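Local coordinates for dicer Related Helicase (Caenorhabditis elegans, PDB 6M6Q), which probably hydrolyses ATP as an RNA-binding helicase of the RIG-I-like receptor family, represented here by its N-terminal domain, at residues I6-Y11 and A137-F142. Residues are numbered along the deposited sequence; the frame is centred on the assembly and turned at random.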
loop_
_atom_site.group_PDB
_atom_site.type_symbol
_atom_site.label_atom_id
_atom_site.label_comp_id
_atom_site.label_asym_id
_atom_site.label_seq_id
_atom_site.Cartn_x
_atom_site.Cartn_y
_atom_site.Cartn_z
ATOM N N ILE B 6 6.520 -6.985 -35.969
ATOM C CA ILE B 6 7.649 -6.075 -35.613
ATOM C C ILE B 6 8.051 -6.314 -34.147
ATOM O O ILE B 6 7.177 -6.236 -33.272
ATOM C CB ILE B 6 7.255 -4.613 -35.869
ATOM C CG1 ILE B 6 6.947 -4.371 -37.349
ATOM C CG2 ILE B 6 8.327 -3.665 -35.346
ATOM C CD1 ILE B 6 6.035 -3.184 -37.610
ATOM N N ARG B 7 9.317 -6.653 -33.909
ATOM C CA ARG B 7 9.873 -6.883 -32.554
ATOM C C ARG B 7 10.087 -5.529 -31.872
ATOM O O ARG B 7 10.380 -4.546 -32.582
ATOM C CB ARG B 7 11.170 -7.689 -32.650
ATOM C CG ARG B 7 10.951 -9.179 -32.886
ATOM C CD ARG B 7 12.127 -9.878 -33.568
ATOM N NE ARG B 7 13.448 -9.449 -33.091
ATOM C CZ ARG B 7 14.399 -8.894 -33.857
ATOM N NH1 ARG B 7 14.179 -8.667 -35.144
ATOM N NH2 ARG B 7 15.558 -8.544 -33.324
ATOM N N LEU B 8 9.934 -5.479 -30.548
ATOM C CA LEU B 8 10.112 -4.241 -29.737
ATOM C C LEU B 8 11.518 -3.673 -29.984
ATOM O O LEU B 8 11.612 -2.483 -30.310
ATOM C CB LEU B 8 9.906 -4.559 -28.250
ATOM C CG LEU B 8 9.626 -3.355 -27.342
ATOM C CD1 LEU B 8 8.715 -3.750 -26.206
ATOM C CD2 LEU B 8 10.907 -2.747 -26.780
ATOM N N GLU B 9 12.557 -4.513 -29.884
ATOM C CA GLU B 9 13.980 -4.072 -29.921
ATOM C C GLU B 9 14.280 -3.395 -31.270
ATOM O O GLU B 9 15.213 -2.560 -31.298
ATOM C CB GLU B 9 14.929 -5.237 -29.632
ATOM C CG GLU B 9 14.728 -6.443 -30.525
ATOM C CD GLU B 9 15.252 -7.739 -29.927
ATOM O OE1 GLU B 9 16.475 -7.818 -29.651
ATOM O OE2 GLU B 9 14.433 -8.657 -29.706
ATOM N N ASP B 10 13.476 -3.677 -32.314
ATOM C CA ASP B 10 13.626 -3.108 -33.690
ATOM C C ASP B 10 13.064 -1.672 -33.743
ATOM O O ASP B 10 13.686 -0.827 -34.406
ATOM C CB ASP B 10 12.934 -3.983 -34.747
ATOM C CG ASP B 10 13.472 -5.403 -34.847
ATOM O OD1 ASP B 10 12.713 -6.289 -35.314
ATOM O OD2 ASP B 10 14.650 -5.615 -34.479
ATOM N N TYR B 11 11.918 -1.425 -33.093
ATOM C CA TYR B 11 11.127 -0.158 -33.166
ATOM C C TYR B 11 12.002 1.044 -32.773
ATOM O O TYR B 11 12.942 0.862 -31.999
ATOM C CB TYR B 11 9.896 -0.262 -32.257
ATOM C CG TYR B 11 8.810 0.755 -32.512
ATOM C CD1 TYR B 11 7.830 0.530 -33.472
ATOM C CD2 TYR B 11 8.716 1.914 -31.752
ATOM C CE1 TYR B 11 6.806 1.441 -33.690
ATOM C CE2 TYR B 11 7.708 2.842 -31.968
ATOM C CZ TYR B 11 6.742 2.599 -32.929
ATOM O OH TYR B 11 5.744 3.509 -33.143
ATOM N N ALA B 137 5.334 -6.869 -19.630
ATOM C CA ALA B 137 4.102 -6.058 -19.704
ATOM C C ALA B 137 4.261 -4.989 -20.786
ATOM O O ALA B 137 3.283 -4.734 -21.497
ATOM C CB ALA B 137 3.794 -5.454 -18.365
ATOM N N ASP B 138 5.459 -4.400 -20.907
ATOM C CA ASP B 138 5.770 -3.339 -21.910
ATOM C C ASP B 138 5.554 -3.929 -23.304
ATOM O O ASP B 138 4.794 -3.346 -24.072
ATOM C CB ASP B 138 7.192 -2.788 -21.725
ATOM C CG ASP B 138 7.445 -1.413 -22.341
ATOM O OD1 ASP B 138 6.488 -0.608 -22.394
ATOM O OD2 ASP B 138 8.618 -1.148 -22.748
ATOM N N GLU B 139 6.129 -5.099 -23.564
ATOM C CA GLU B 139 6.046 -5.792 -24.875
ATOM C C GLU B 139 4.598 -6.231 -25.149
ATOM O O GLU B 139 4.210 -6.230 -26.326
ATOM C CB GLU B 139 7.008 -6.982 -24.937
ATOM C CG GLU B 139 7.170 -7.519 -26.351
ATOM C CD GLU B 139 8.152 -8.650 -26.531
ATOM O OE1 GLU B 139 9.038 -8.801 -25.660
ATOM O OE2 GLU B 139 8.032 -9.381 -27.556
ATOM N N VAL B 140 3.828 -6.608 -24.121
ATOM C CA VAL B 140 2.413 -7.052 -24.318
ATOM C C VAL B 140 1.613 -5.871 -24.880
ATOM O O VAL B 140 0.898 -6.061 -25.903
ATOM C CB VAL B 140 1.780 -7.607 -23.029
ATOM C CG1 VAL B 140 0.245 -7.593 -23.086
ATOM C CG2 VAL B 140 2.291 -9.008 -22.722
ATOM N N MET B 141 1.787 -4.689 -24.285
ATOM C CA MET B 141 1.089 -3.446 -24.684
ATOM C C MET B 141 1.506 -3.051 -26.111
ATOM O O MET B 141 0.618 -2.638 -26.900
ATOM C CB MET B 141 1.407 -2.305 -23.706
ATOM C CG MET B 141 0.816 -2.511 -22.314
ATOM S SD MET B 141 -0.972 -2.956 -22.318
ATOM C CE MET B 141 -1.701 -1.388 -22.778
ATOM N N PHE B 142 2.796 -3.178 -26.429
ATOM C CA PHE B 142 3.382 -2.845 -27.753
ATOM C C PHE B 142 2.700 -3.685 -28.827
ATOM O O PHE B 142 2.364 -3.140 -29.871
ATOM C CB PHE B 142 4.899 -3.069 -27.747
ATOM C CG PHE B 142 5.584 -2.828 -29.068
ATOM C CD1 PHE B 142 5.879 -1.542 -29.483
ATOM C CD2 PHE B 142 5.946 -3.882 -29.892
ATOM C CE1 PHE B 142 6.520 -1.316 -30.689
ATOM C CE2 PHE B 142 6.559 -3.648 -31.111
ATOM C CZ PHE B 142 6.853 -2.369 -31.502
#
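Residues 6-11 form a short turn, closed by backbone hydrogen bonds from Asp10 N to Arg7 O and from Tyr11 N to Leu8 O, that sits against helix 131-144 with the CA atoms of Leu8 and Glu139 6.5 Å apart. No hydrogen bond crosses between the segments; the Phe142 ring carries the contact. With CG anti to the backbone N (chi1 177°), Phe142 reaches out from the helix into the bend of the turn. Leu8 CA lies over one face, 4.3 Å from the ring centroid, in a CH-pi contact. The CE1-CZ edge of the ring points at one face of Tyr11, off-centre toward CG and CD1, an edge-to-face pair with planes at 80° and Phe142 CE1 3.6 Å from Tyr11 CG. Also at the edge, Ile6 O lies in the ring plane, near CE2. Here the N-terminal segment, ahead of helix 25-29, packs on a helix of this all-helical domain, and Tyr149 of helix 146-152 makes a second edge-to-face pair with Phe142. An alanine at Phe142 would probably loosen the turn from the helix, since both aromatic pairings and the ring face beneath Leu8 CA would go. The Leu8 side chain reaches past Phe142 CB: CG is anti to its own N, and CD1 comes down on the helix backbone, 3.6 Å from Glu139 CA. It also approaches Asp138, whose OD1 is hydrogen-bonded to His153. On the outer side of the turn, Arg7 NH1 lies 2.8 Å from Asp10 OD1, a purely electrostatic pairing because the oxygen sits out of the guanidinium plane, while Arg7 and Glu9 make a longer salt bridge.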